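Local structure of CbsA (Xanthomonas oryzae pv. oryzae, 5XYH) at residues W50-S53 against I54-Y58; L67-Q70 against G71-A75; A173-K176 against Y177-K181; I210-Y213 against T214-Q218. The protein hydrolyses the beta-1,4-glucosidic bonds of cellulose as a family 6 exoglucanase, probably releasing cellobiose from chain ends during attack on plant cell walls. One frame throughout, in Å; residues are numbered along the deposited sequence.

Interaction 1 (W50-S53 against I54-Y58)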
ATOM      1  N   TRP A  50       4.431   9.552  -0.922  1.00 12.27           N
ATOM      2  CA  TRP A  50       4.212   9.276   0.496  1.00 13.25           C
ATOM      3  C   TRP A  50       4.505  10.529   1.306  1.00 13.73           C
ATOM      4  O   TRP A  50       5.641  11.016   1.312  1.00 13.52           O
ATOM      5  CB  TRP A  50       5.090   8.116   0.979  1.00 13.24           C
ATOM      6  CG  TRP A  50       4.603   6.822   0.454  1.00 13.59           C
ATOM      7  CD1 TRP A  50       4.599   6.430  -0.852  1.00 13.42           C
ATOM      8  CD2 TRP A  50       4.027   5.745   1.204  1.00 13.62           C
ATOM      9  NE1 TRP A  50       4.056   5.177  -0.964  1.00 14.05           N
ATOM     10  CE2 TRP A  50       3.692   4.733   0.282  1.00 13.62           C
ATOM     11  CE3 TRP A  50       3.761   5.537   2.561  1.00 14.40           C
ATOM     12  CZ2 TRP A  50       3.099   3.535   0.669  1.00 14.01           C
ATOM     13  CZ3 TRP A  50       3.180   4.337   2.948  1.00 14.40           C
ATOM     14  CH2 TRP A  50       2.856   3.353   2.005  1.00 13.38           C
ATOM     15  N   LEU A  51       3.481  11.062   1.969  1.00 13.08           N
ATOM     16  CA  LEU A  51       3.675  12.136   2.946  1.00 13.07           C
ATOM     17  C   LEU A  51       3.863  11.497   4.321  1.00 13.50           C
ATOM     18  O   LEU A  51       2.968  11.483   5.167  1.00 13.01           O
ATOM     19  CB  LEU A  51       2.495  13.098   2.927  1.00 12.99           C
ATOM     20  CG  LEU A  51       2.240  13.782   1.583  1.00 13.90           C
ATOM     21  CD1 LEU A  51       0.958  14.605   1.634  1.00 12.62           C
ATOM     22  CD2 LEU A  51       3.427  14.643   1.169  1.00 13.86           C
ATOM     23  N   ASP A  52       5.055  10.925   4.521  1.00 13.21           N
ATOM     24  CA  ASP A  52       5.315  10.100   5.690  1.00 13.74           C
ATOM     25  C   ASP A  52       5.817  10.893   6.890  1.00 14.75           C
ATOM     26  O   ASP A  52       6.209  10.284   7.890  1.00 14.34           O
ATOM     27  CB  ASP A  52       6.305   8.976   5.344  1.00 14.07           C
ATOM     28  CG  ASP A  52       7.650   9.487   4.857  1.00 15.17           C
ATOM     29  OD1 ASP A  52       7.697  10.506   4.132  1.00 14.39           O
ATOM     30  OD2 ASP A  52       8.667   8.845   5.194  1.00 14.10           O
ATOM     31  N   SER A  53       5.791  12.224   6.827  1.00 14.25           N
ATOM     32  CA  SER A  53       6.116  13.071   7.971  1.00 14.13           C
ATOM     33  C   SER A  53       5.657  14.480   7.643  1.00 14.84           C
ATOM     34  O   SER A  53       5.386  14.809   6.487  1.00 14.60           O
ATOM     35  CB  SER A  53       7.618  13.070   8.277  1.00 15.30           C
ATOM     36  OG  SER A  53       8.311  13.651   7.187  1.00 15.81           O
ATOM     37  N   ILE A  54       5.598  15.321   8.679  1.00 15.19           N
ATOM     38  CA  ILE A  54       5.386  16.748   8.447  1.00 15.16           C
ATOM     39  C   ILE A  54       6.453  17.293   7.511  1.00 16.21           C
ATOM     40  O   ILE A  54       6.156  18.063   6.590  1.00 15.65           O
ATOM     41  CB  ILE A  54       5.363  17.506   9.786  1.00 16.32           C
ATOM     42  CG1 ILE A  54       4.184  17.016  10.635  1.00 15.88           C
ATOM     43  CG2 ILE A  54       5.303  19.007   9.547  1.00 16.61           C
ATOM     44  CD1 ILE A  54       4.298  17.372  12.113  1.00 16.02           C
ATOM     45  N   ASP A  55       7.712  16.882   7.716  1.00 16.27           N
ATOM     46  CA  ASP A  55       8.805  17.332   6.853  1.00 16.70           C
ATOM     47  C   ASP A  55       8.553  17.003   5.387  1.00 16.14           C
ATOM     48  O   ASP A  55       8.978  17.757   4.505  1.00 16.33           O
ATOM     49  CB  ASP A  55      10.131  16.712   7.295  1.00 16.34           C
ATOM     50  CG  ASP A  55      10.758  17.433   8.488  1.00 18.82           C
ATOM     51  OD1 ASP A  55      10.458  18.631   8.724  1.00 18.26           O
ATOM     52  OD2 ASP A  55      11.575  16.802   9.186  1.00 18.22           O
ATOM     53  N   ALA A  56       7.883  15.880   5.100  1.00 15.92           N
ATOM     54  CA  ALA A  56       7.607  15.527   3.710  1.00 16.37           C
ATOM     55  C   ALA A  56       6.718  16.565   3.025  1.00 15.79           C
ATOM     56  O   ALA A  56       6.787  16.718   1.802  1.00 15.72           O
ATOM     57  CB  ALA A  56       6.966  14.137   3.628  1.00 15.22           C
ATOM     58  N   ILE A  57       5.898  17.306   3.783  1.00 15.79           N
ATOM     59  CA  ILE A  57       5.069  18.338   3.155  1.00 16.50           C
ATOM     60  C   ILE A  57       5.937  19.426   2.542  1.00 16.60           C
ATOM     61  O   ILE A  57       5.595  20.000   1.496  1.00 16.27           O
ATOM     62  CB  ILE A  57       4.072  18.936   4.170  1.00 15.75           C
ATOM     63  CG1 ILE A  57       3.122  17.861   4.703  1.00 14.90           C
ATOM     64  CG2 ILE A  57       3.276  20.058   3.532  1.00 16.53           C
ATOM     65  CD1 ILE A  57       2.276  18.318   5.881  1.00 15.12           C
ATOM     66  N   TYR A  58       7.080  19.716   3.170  1.00 16.59           N
ATOM     67  CA  TYR A  58       7.930  20.839   2.792  1.00 17.79           C
ATOM     68  C   TYR A  58       9.061  20.457   1.848  1.00 17.87           C
ATOM     69  O   TYR A  58       9.535  21.314   1.094  1.00 17.84           O
ATOM     70  CB  TYR A  58       8.494  21.505   4.058  1.00 18.33           C
ATOM     71  CG  TYR A  58       7.383  22.042   4.931  1.00 18.37           C
ATOM     72  CD1 TYR A  58       6.838  23.296   4.695  1.00 19.63           C
ATOM     73  CD2 TYR A  58       6.843  21.279   5.956  1.00 18.04           C
ATOM     74  CE1 TYR A  58       5.803  23.777   5.467  1.00 20.76           C
ATOM     75  CE2 TYR A  58       5.805  21.751   6.733  1.00 18.51           C
ATOM     76  CZ  TYR A  58       5.290  22.998   6.486  1.00 19.78           C
ATOM     77  OH  TYR A  58       4.254  23.484   7.249  1.00 21.82           O
TER
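Ile54 follows Ser53 into the short, weakly bonded helix of about 54-58; its backbone N is held by Glu108, and its side chain leaves segment 50-53 to pack on Arg118 and Glu122 of helix 113-131. Asp55 comes next with its CB 3.6 Å from Ser53 OG, while its carboxylate is taken up by a salt bridge to Arg62. Ala56 carries the contact. Ala56 N donates to Ser53 OG over 3.1 Å with an N-H...O angle of 141°, and a second, weak bond reaches Ser53 O. Placed between the backbone N and the carbonyl carbon (chi1 64°), the serine hydroxyl is swung over the first turn, where it serves as the N-cap. The Ala56 methyl points back into the bend: Ala56 CB lies 3.7 Å from Asp52 OD1 and also touches Leu51. Ile57 adds little across the bend, Ile57 CG1 standing 4.2 Å from Ser53 O; with Leu51 it packs on Ile127 of helix 113-131. The chain thus passes from strand 49-51 into a helix within two residues. The Ala56 amide is bifurcated, with the straighter bond to the Ser53 hydroxyl and a weak one to the Ser53 carbonyl, and a small methyl fills the inside of the bend.

Interaction 2 (L67-Q70 against G71-A75)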
ATOM      1  N   LEU A  67      10.723  16.819  -3.754  1.00 16.97           N
ATOM      2  CA  LEU A  67       9.826  17.944  -3.977  1.00 17.33           C
ATOM      3  C   LEU A  67       8.934  18.176  -2.761  1.00 16.93           C
ATOM      4  O   LEU A  67       8.572  17.241  -2.043  1.00 16.90           O
ATOM      5  CB  LEU A  67       8.939  17.693  -5.199  1.00 16.03           C
ATOM      6  CG  LEU A  67       9.584  17.800  -6.579  1.00 17.97           C
ATOM      7  CD1 LEU A  67       8.568  17.460  -7.635  1.00 16.99           C
ATOM      8  CD2 LEU A  67      10.152  19.198  -6.801  1.00 19.38           C
ATOM      9  N   SER A  68       8.570  19.441  -2.542  1.00 15.78           N
ATOM     10  CA  SER A  68       7.505  19.765  -1.602  1.00 16.67           C
ATOM     11  C   SER A  68       6.155  19.323  -2.161  1.00 15.72           C
ATOM     12  O   SER A  68       6.005  19.064  -3.358  1.00 15.93           O
ATOM     13  CB  SER A  68       7.456  21.268  -1.338  1.00 16.97           C
ATOM     14  OG  SER A  68       6.911  21.929  -2.467  1.00 16.28           O
ATOM     15  N   LEU A  69       5.152  19.273  -1.280  1.00 16.48           N
ATOM     16  CA  LEU A  69       3.792  18.995  -1.730  1.00 15.93           C
ATOM     17  C   LEU A  69       3.376  19.972  -2.820  1.00 16.49           C
ATOM     18  O   LEU A  69       2.815  19.569  -3.841  1.00 16.86           O
ATOM     19  CB  LEU A  69       2.808  19.046  -0.554  1.00 15.86           C
ATOM     20  CG  LEU A  69       1.319  18.876  -0.911  1.00 17.05           C
ATOM     21  CD1 LEU A  69       1.030  17.584  -1.718  1.00 16.06           C
ATOM     22  CD2 LEU A  69       0.420  18.959   0.311  1.00 16.29           C
ATOM     23  N   GLN A  70       3.675  21.266  -2.639  1.00 17.70           N
ATOM     24  CA  GLN A  70       3.346  22.231  -3.685  1.00 18.19           C
ATOM     25  C   GLN A  70       4.138  21.969  -4.960  1.00 18.10           C
ATOM     26  O   GLN A  70       3.614  22.149  -6.067  1.00 19.11           O
ATOM     27  CB  GLN A  70       3.594  23.652  -3.195  1.00 19.74           C
ATOM     28  CG  GLN A  70       2.800  23.997  -1.968  1.00 21.52           C
ATOM     29  CD  GLN A  70       2.923  25.454  -1.617  1.00 25.42           C
ATOM     30  OE1 GLN A  70       3.330  26.269  -2.454  1.00 26.25           O
ATOM     31  NE2 GLN A  70       2.568  25.802  -0.379  1.00 24.45           N
ATOM     32  N   GLY A  71       5.404  21.559  -4.832  1.00 16.63           N
ATOM     33  CA  GLY A  71       6.179  21.222  -6.020  1.00 17.08           C
ATOM     34  C   GLY A  71       5.573  20.065  -6.799  1.00 16.96           C
ATOM     35  O   GLY A  71       5.553  20.074  -8.035  1.00 15.83           O
ATOM     36  N   HIS A  72       5.086  19.047  -6.086  1.00 15.92           N
ATOM     37  CA  HIS A  72       4.384  17.946  -6.733  1.00 16.24           C
ATOM     38  C   HIS A  72       3.148  18.446  -7.454  1.00 16.09           C
ATOM     39  O   HIS A  72       2.883  18.061  -8.595  1.00 15.83           O
ATOM     40  CB  HIS A  72       3.977  16.895  -5.703  1.00 15.23           C
ATOM     41  CG  HIS A  72       5.110  16.082  -5.183  1.00 15.45           C
ATOM     42  ND1 HIS A  72       5.871  15.260  -5.988  1.00 14.74           N
ATOM     43  CD2 HIS A  72       5.586  15.926  -3.927  1.00 15.45           C
ATOM     44  CE1 HIS A  72       6.776  14.646  -5.249  1.00 15.01           C
ATOM     45  NE2 HIS A  72       6.626  15.036  -3.996  1.00 14.97           N
ATOM     46  N   LEU A  73       2.368  19.290  -6.787  1.00 16.72           N
ATOM     47  CA  LEU A  73       1.123  19.756  -7.385  1.00 17.55           C
ATOM     48  C   LEU A  73       1.391  20.662  -8.581  1.00 18.13           C
ATOM     49  O   LEU A  73       0.628  20.647  -9.559  1.00 19.30           O
ATOM     50  CB  LEU A  73       0.287  20.480  -6.337  1.00 17.69           C
ATOM     51  CG  LEU A  73      -0.175  19.596  -5.174  1.00 17.04           C
ATOM     52  CD1 LEU A  73      -0.654  20.444  -4.004  1.00 16.95           C
ATOM     53  CD2 LEU A  73      -1.267  18.643  -5.642  1.00 17.26           C
ATOM     54  N   ASN A  74       2.467  21.451  -8.511  1.00 18.11           N
ATOM     55  CA  ASN A  74       2.892  22.253  -9.654  1.00 18.91           C
ATOM     56  C   ASN A  74       3.329  21.373 -10.813  1.00 18.73           C
ATOM     57  O   ASN A  74       2.956  21.628 -11.966  1.00 18.88           O
ATOM     58  CB  ASN A  74       4.025  23.190  -9.243  1.00 18.66           C
ATOM     59  CG  ASN A  74       3.554  24.290  -8.319  1.00 19.84           C
ATOM     60  OD1 ASN A  74       2.360  24.560  -8.231  1.00 20.46           O
ATOM     61  ND2 ASN A  74       4.490  24.923  -7.610  1.00 20.52           N
ATOM     62  N   ALA A  75       4.129  20.337 -10.539  1.00 18.04           N
ATOM     63  CA  ALA A  75       4.536  19.448 -11.622  1.00 17.77           C
ATOM     64  C   ALA A  75       3.323  18.770 -12.246  1.00 18.97           C
ATOM     65  O   ALA A  75       3.258  18.595 -13.472  1.00 17.98           O
ATOM     66  CB  ALA A  75       5.538  18.408 -11.123  1.00 17.36           C
TER
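Leu67 and Ser68 meet Gly71 and His72 in a local capping contact at the N-terminal end of helix 69-79, on the side of the fold where this helix packs against helices 17-27 and 113-131. Ser68 is the N-cap: its OG accepts from Gly71 N at 2.8 Å with an N-H...O angle of 158°. With chi1 at 74° the hydroxyl leans back over the amides of the first turn. From the same residue, Ser68 O takes the amide N of His72 at 2.9 Å, the first of the regular i to i+4 bonds; Leu69 O and Gln70 O continue the ladder to Leu73 N and Asn74 N.

Before the cap, Leu67 lays its CB over one face of the imidazole, 3.8 Å from the His72 ring centroid and 12° off the ring normal, a CH-pi contact almost centred on the ring. Leu67 CD1 reaches His72 ND1 at 3.9 Å. The ring rotation has a second hold, since His72 ND1 is hydrogen-bonded to Tyr14 OH. On another side of the helix, Leu69 CG and Leu73 CD1 touch at 4.0 Å, and both leucines face Thr130 of helix 113-131. Asn74 OD1 is bound outside the helix by Tyr136 and Lys135. A serine N-cap, with side-chain packing between the residue before it and the fourth residue of the helix, resembles a hydrophobic staple, with an imidazole face in place of the second apolar side chain.

Interaction 3 (A173-K176 against Y177-K181)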
ATOM      1  N   ALA A 173      -9.808   8.773  15.938  1.00 14.24           N
ATOM      2  CA  ALA A 173      -9.915  10.230  15.907  1.00 14.70           C
ATOM      3  C   ALA A 173      -9.092  10.811  14.770  1.00 13.91           C
ATOM      4  O   ALA A 173      -9.540  11.739  14.091  1.00 13.45           O
ATOM      5  CB  ALA A 173      -9.482  10.834  17.242  1.00 14.93           C
ATOM      6  N   GLY A 174      -7.890  10.272  14.549  1.00 12.90           N
ATOM      7  CA  GLY A 174      -7.065  10.739  13.443  1.00 14.12           C
ATOM      8  C   GLY A 174      -7.686  10.490  12.077  1.00 13.38           C
ATOM      9  O   GLY A 174      -7.648  11.356  11.201  1.00 12.21           O
ATOM     10  N   ILE A 175      -8.237   9.295  11.867  1.00 13.44           N
ATOM     11  CA  ILE A 175      -8.875   8.992  10.586  1.00 13.74           C
ATOM     12  C   ILE A 175     -10.061   9.918  10.355  1.00 13.37           C
ATOM     13  O   ILE A 175     -10.244  10.459   9.260  1.00 13.84           O
ATOM     14  CB  ILE A 175      -9.311   7.520  10.517  1.00 13.68           C
ATOM     15  CG1 ILE A 175      -8.131   6.566  10.723  1.00 14.19           C
ATOM     16  CG2 ILE A 175     -10.042   7.257   9.191  1.00 14.82           C
ATOM     17  CD1 ILE A 175      -7.333   6.266   9.497  1.00 14.48           C
ATOM     18  N   LYS A 176     -10.896  10.097  11.379  1.00 13.70           N
ATOM     19  CA  LYS A 176     -12.074  10.943  11.222  1.00 14.40           C
ATOM     20  C   LYS A 176     -11.678  12.358  10.823  1.00 15.00           C
ATOM     21  O   LYS A 176     -12.277  12.950   9.915  1.00 13.11           O
ATOM     22  CB  LYS A 176     -12.896  10.951  12.517  1.00 15.07           C
ATOM     23  CG  LYS A 176     -13.995  11.997  12.536  1.00 16.23           C
ATOM     24  CD  LYS A 176     -14.636  12.117  13.911  1.00 16.86           C
ATOM     25  CE  LYS A 176     -15.888  12.952  13.832  1.00 17.37           C
ATOM     26  NZ  LYS A 176     -16.649  13.022  15.107  1.00 19.46           N
ATOM     27  N   TYR A 177     -10.647  12.907  11.477  1.00 13.82           N
ATOM     28  CA  TYR A 177     -10.222  14.268  11.164  1.00 13.89           C
ATOM     29  C   TYR A 177      -9.647  14.350   9.754  1.00 14.21           C
ATOM     30  O   TYR A 177      -9.943  15.292   9.003  1.00 14.27           O
ATOM     31  CB  TYR A 177      -9.193  14.734  12.199  1.00 14.14           C
ATOM     32  CG  TYR A 177      -8.880  16.209  12.150  1.00 15.26           C
ATOM     33  CD1 TYR A 177      -9.637  17.119  12.875  1.00 15.59           C
ATOM     34  CD2 TYR A 177      -7.829  16.691  11.384  1.00 14.86           C
ATOM     35  CE1 TYR A 177      -9.368  18.465  12.832  1.00 16.67           C
ATOM     36  CE2 TYR A 177      -7.545  18.046  11.338  1.00 15.68           C
ATOM     37  CZ  TYR A 177      -8.318  18.929  12.066  1.00 16.51           C
ATOM     38  OH  TYR A 177      -8.037  20.280  12.040  1.00 16.45           O
ATOM     39  N   ALA A 178      -8.811  13.376   9.381  1.00 13.64           N
ATOM     40  CA  ALA A 178      -8.283  13.337   8.023  1.00 13.27           C
ATOM     41  C   ALA A 178      -9.410  13.306   7.007  1.00 13.60           C
ATOM     42  O   ALA A 178      -9.418  14.092   6.054  1.00 13.38           O
ATOM     43  CB  ALA A 178      -7.361  12.128   7.844  1.00 12.91           C
ATOM     44  N   LEU A 179     -10.387  12.417   7.203  1.00 13.28           N
ATOM     45  CA  LEU A 179     -11.473  12.316   6.231  1.00 13.61           C
ATOM     46  C   LEU A 179     -12.283  13.604   6.172  1.00 13.47           C
ATOM     47  O   LEU A 179     -12.604  14.084   5.079  1.00 13.63           O
ATOM     48  CB  LEU A 179     -12.381  11.123   6.536  1.00 13.17           C
ATOM     49  CG  LEU A 179     -11.777   9.735   6.265  1.00 13.18           C
ATOM     50  CD1 LEU A 179     -12.744   8.672   6.740  1.00 13.85           C
ATOM     51  CD2 LEU A 179     -11.403   9.517   4.802  1.00 12.26           C
ATOM     52  N   ASP A 180     -12.586  14.197   7.331  1.00 13.57           N
ATOM     53  CA  ASP A 180     -13.373  15.432   7.352  1.00 13.62           C
ATOM     54  C   ASP A 180     -12.681  16.537   6.562  1.00 14.67           C
ATOM     55  O   ASP A 180     -13.292  17.180   5.698  1.00 13.89           O
ATOM     56  CB  ASP A 180     -13.616  15.888   8.794  1.00 14.63           C
ATOM     57  CG  ASP A 180     -14.837  15.245   9.423  1.00 15.95           C
ATOM     58  OD1 ASP A 180     -15.688  14.720   8.671  1.00 14.37           O
ATOM     59  OD2 ASP A 180     -14.954  15.268  10.672  1.00 16.04           O
ATOM     60  N   LYS A 181     -11.391  16.757   6.829  1.00 14.16           N
ATOM     61  CA  LYS A 181     -10.714  17.906   6.236  1.00 14.92           C
ATOM     62  C   LYS A 181     -10.398  17.674   4.767  1.00 14.08           C
ATOM     63  O   LYS A 181     -10.406  18.622   3.979  1.00 14.27           O
ATOM     64  CB  LYS A 181      -9.437  18.218   7.020  1.00 14.26           C
ATOM     65  CG  LYS A 181      -9.697  18.586   8.475  1.00 15.97           C
ATOM     66  CD  LYS A 181     -10.162  20.021   8.600  1.00 17.64           C
ATOM     67  CE  LYS A 181      -9.085  20.956   8.043  1.00 20.02           C
ATOM     68  NZ  LYS A 181      -9.281  22.388   8.417  1.00 19.13           N
TER
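Lys176, Tyr177 and Ile175 bury the most surface here, each on a different side of helix 170-183. Lys176 runs out extended from a CG anti to the backbone N (chi1 169°), and its methylene chain crosses the Asp180 carboxylate, with Lys176 CG 3.9 Å from Asp180 OD2. The charges themselves stay apart: Lys176 NZ and Asp180 OD2 are 5.3 Å distant, so any attraction between them is probably weak, and Asp180 OD1 is bound instead by the amide of Ala221. Tyr177 sets its CB 3.6 Å from Ala173 O and sends its ring toward helix 113-131, where OH bonds to Asp125; Lys181 lays its CG over one ring face, off toward the rim. Ile175 and Leu179 lie side by side and point the same way, Ile175 CG2 meeting Leu179 CD1 at 3.9 Å, and both rest on Met192 of strand 188-193. Four regular amide bonds hold the turns, the shortest being Leu179 N to Ile175 O at 2.8 Å. Such i to i+4 pairing, with Ile175 and Leu179 on the strand side, Tyr177 and Ala178 against helix 113-131 and Lys176 on the exposed side, belongs to an amphipathic helix joining parallel strands, as in the distorted beta/alpha barrel of family 6 hydrolases.

Interaction 4 (I210-Y213 against T214-Q218)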
ATOM      1  N   ILE A 210     -15.461  -4.741   9.554  1.00 18.10           N
ATOM      2  CA  ILE A 210     -16.481  -3.985   8.836  1.00 17.39           C
ATOM      3  C   ILE A 210     -17.104  -2.934   9.744  1.00 16.60           C
ATOM      4  O   ILE A 210     -17.220  -1.767   9.367  1.00 16.22           O
ATOM      5  CB  ILE A 210     -17.539  -4.935   8.254  1.00 17.52           C
ATOM      6  CG1 ILE A 210     -16.906  -5.925   7.268  1.00 17.50           C
ATOM      7  CG2 ILE A 210     -18.674  -4.148   7.627  1.00 16.65           C
ATOM      8  CD1 ILE A 210     -16.085  -5.294   6.162  1.00 16.08           C
ATOM      9  N   SER A 211     -17.495  -3.315  10.966  1.00 16.81           N
ATOM     10  CA  SER A 211     -18.140  -2.336  11.836  1.00 17.62           C
ATOM     11  C   SER A 211     -17.185  -1.218  12.248  1.00 18.10           C
ATOM     12  O   SER A 211     -17.622  -0.076  12.440  1.00 17.89           O
ATOM     13  CB  SER A 211     -18.727  -3.013  13.073  1.00 19.02           C
ATOM     14  OG  SER A 211     -17.778  -3.064  14.121  1.00 20.77           O
ATOM     15  N   LEU A 212     -15.885  -1.515  12.363  1.00 17.22           N
ATOM     16  CA  LEU A 212     -14.905  -0.475  12.656  1.00 17.07           C
ATOM     17  C   LEU A 212     -14.842   0.554  11.539  1.00 16.16           C
ATOM     18  O   LEU A 212     -14.990   1.753  11.780  1.00 16.72           O
ATOM     19  CB  LEU A 212     -13.519  -1.083  12.882  1.00 16.38           C
ATOM     20  CG  LEU A 212     -12.354  -0.098  13.006  1.00 17.13           C
ATOM     21  CD1 LEU A 212     -12.550   0.823  14.186  1.00 17.84           C
ATOM     22  CD2 LEU A 212     -11.030  -0.862  13.119  1.00 15.24           C
ATOM     23  N   TYR A 213     -14.603   0.108  10.306  1.00 15.74           N
ATOM     24  CA  TYR A 213     -14.555   1.055   9.198  1.00 14.80           C
ATOM     25  C   TYR A 213     -15.883   1.782   9.050  1.00 15.58           C
ATOM     26  O   TYR A 213     -15.914   2.989   8.792  1.00 15.27           O
ATOM     27  CB  TYR A 213     -14.178   0.337   7.898  1.00 14.30           C
ATOM     28  CG  TYR A 213     -12.685   0.079   7.796  1.00 13.53           C
ATOM     29  CD1 TYR A 213     -12.095  -0.993   8.459  1.00 13.05           C
ATOM     30  CD2 TYR A 213     -11.875   0.918   7.061  1.00 12.56           C
ATOM     31  CE1 TYR A 213     -10.718  -1.223   8.372  1.00 12.81           C
ATOM     32  CE2 TYR A 213     -10.509   0.701   6.967  1.00 13.04           C
ATOM     33  CZ  TYR A 213      -9.931  -0.353   7.618  1.00 12.63           C
ATOM     34  OH  TYR A 213      -8.565  -0.532   7.500  1.00 12.61           O
ATOM     35  N   THR A 214     -16.991   1.074   9.237  1.00 16.34           N
ATOM     36  CA  THR A 214     -18.288   1.733   9.097  1.00 16.57           C
ATOM     37  C   THR A 214     -18.470   2.796  10.173  1.00 17.11           C
ATOM     38  O   THR A 214     -18.840   3.940   9.881  1.00 16.33           O
ATOM     39  CB  THR A 214     -19.413   0.696   9.150  1.00 16.03           C
ATOM     40  OG1 THR A 214     -19.238  -0.231   8.074  1.00 15.54           O
ATOM     41  CG2 THR A 214     -20.764   1.377   8.996  1.00 16.24           C
ATOM     42  N   ARG A 215     -18.168   2.443  11.426  1.00 17.02           N
ATOM     43  CA  ARG A 215     -18.325   3.386  12.532  1.00 17.58           C
ATOM     44  C   ARG A 215     -17.451   4.621  12.351  1.00 17.86           C
ATOM     45  O   ARG A 215     -17.893   5.748  12.620  1.00 17.63           O
ATOM     46  CB  ARG A 215     -17.997   2.680  13.843  1.00 18.88           C
ATOM     47  CG  ARG A 215     -17.996   3.564  15.052  1.00 21.06           C
ATOM     48  CD  ARG A 215     -17.806   2.723  16.310  1.00 21.73           C
ATOM     49  NE  ARG A 215     -16.462   2.151  16.428  1.00 22.11           N
ATOM     50  CZ  ARG A 215     -16.172   0.864  16.263  1.00 20.40           C
ATOM     51  NH1 ARG A 215     -17.132   0.001  15.958  1.00 21.09           N
ATOM     52  NH2 ARG A 215     -14.922   0.440  16.415  1.00 21.62           N
ATOM     53  N   VAL A 216     -16.211   4.442  11.884  1.00 16.21           N
ATOM     54  CA  VAL A 216     -15.310   5.588  11.762  1.00 16.34           C
ATOM     55  C   VAL A 216     -15.791   6.539  10.676  1.00 15.39           C
ATOM     56  O   VAL A 216     -15.889   7.752  10.893  1.00 15.85           O
ATOM     57  CB  VAL A 216     -13.869   5.124  11.490  1.00 16.58           C
ATOM     58  CG1 VAL A 216     -12.993   6.329  11.097  1.00 16.18           C
ATOM     59  CG2 VAL A 216     -13.303   4.428  12.712  1.00 17.08           C
ATOM     60  N   VAL A 217     -16.074   6.013   9.476  1.00 15.98           N
ATOM     61  CA  VAL A 217     -16.457   6.907   8.388  1.00 14.53           C
ATOM     62  C   VAL A 217     -17.864   7.459   8.611  1.00 15.11           C
ATOM     63  O   VAL A 217     -18.145   8.616   8.274  1.00 15.13           O
ATOM     64  CB  VAL A 217     -16.337   6.193   7.031  1.00 15.02           C
ATOM     65  CG1 VAL A 217     -16.570   7.184   5.899  1.00 13.41           C
ATOM     66  CG2 VAL A 217     -14.972   5.536   6.893  1.00 13.94           C
ATOM     67  N   GLN A 218     -18.761   6.663   9.199  1.00 15.05           N
ATOM     68  CA  GLN A 218     -20.114   7.159   9.448  1.00 16.68           C
ATOM     69  C   GLN A 218     -20.093   8.361  10.380  1.00 16.35           C
ATOM     70  O   GLN A 218     -20.906   9.278  10.230  1.00 17.27           O
ATOM     71  CB  GLN A 218     -21.002   6.049  10.017  1.00 17.32           C
ATOM     72  CG  GLN A 218     -22.426   6.509  10.304  1.00 18.48           C
ATOM     73  CD  GLN A 218     -23.334   5.401  10.829  1.00 21.97           C
ATOM     74  OE1 GLN A 218     -22.925   4.237  10.953  1.00 22.39           O
ATOM     75  NE2 GLN A 218     -24.585   5.764  11.144  1.00 21.60           N
TER
HETATM   76  O   HOH W   1     -19.568   0.221  15.330  1.00 30.00           O
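Thr214 N donates to Ile210 O at 2.9 Å, and the same i to i+4 pattern continues through Arg215, Val216 and Val217 in the last turns of helix 206-218. Ile210 O takes a second donor, Thr214 OG1 at 2.8 Å, which sits 44° out of the carbonyl plane. Thr214 OG1 also accepts from Trp287 NE1, so the threonine hydroxyl links the helix to a neighbouring loop. Arg215 doubles back: its chain sets out extended, but a bend at chi3 (70°) folds the guanidinium over segment 210-213, where Leu212 CA lies across one face, 4.1 Å from Arg215 CZ. Arg215 NH2 makes a tight contact of 3.3 Å with Leu212 CD1, and Arg215 NE forms a long, weak ion pair with Glu172. A water in the guanidinium plane lies unusually close to Arg215 NH1, so its bridge to Ser211 O, itself weak, is doubtful. On the inner side, Leu212 CD1 and Val216 CG2 pack at 4.0 Å as parallel neighbours. Helix 206-218 forms the crossover between the parallel strands 188-193 and 229-232: Tyr213 ties it to Asp193 through OH, Leu212 leans on helix 150-155, Ile210 meets helix 271-284, and the valines face helix 170-183.

How the interactions relate
From the N terminus the four contacts follow in series, none nested within or crossing another, and each closes only a bend or about two helical turns. Interactions 1 and 2 adjoin: after the chain leaves helix 54-58 it loops back, and Ile57 O lies 2.9 Å from Leu69 N, a probable hydrogen bond joining the end of helix 54-58 to the start of helix 69-79. Helix 113-131 then serves as common ground, touched by interactions 1, 2 and 3. Interactions 3 and 4 meet through apolar side chains, with Ile175 CG2 3.6 Å from Val216 CG1 and Leu179 CD1 3.9 Å from Val217 CG2. This pairs helices 170-183 and 206-218, which precede and follow strand 188-193.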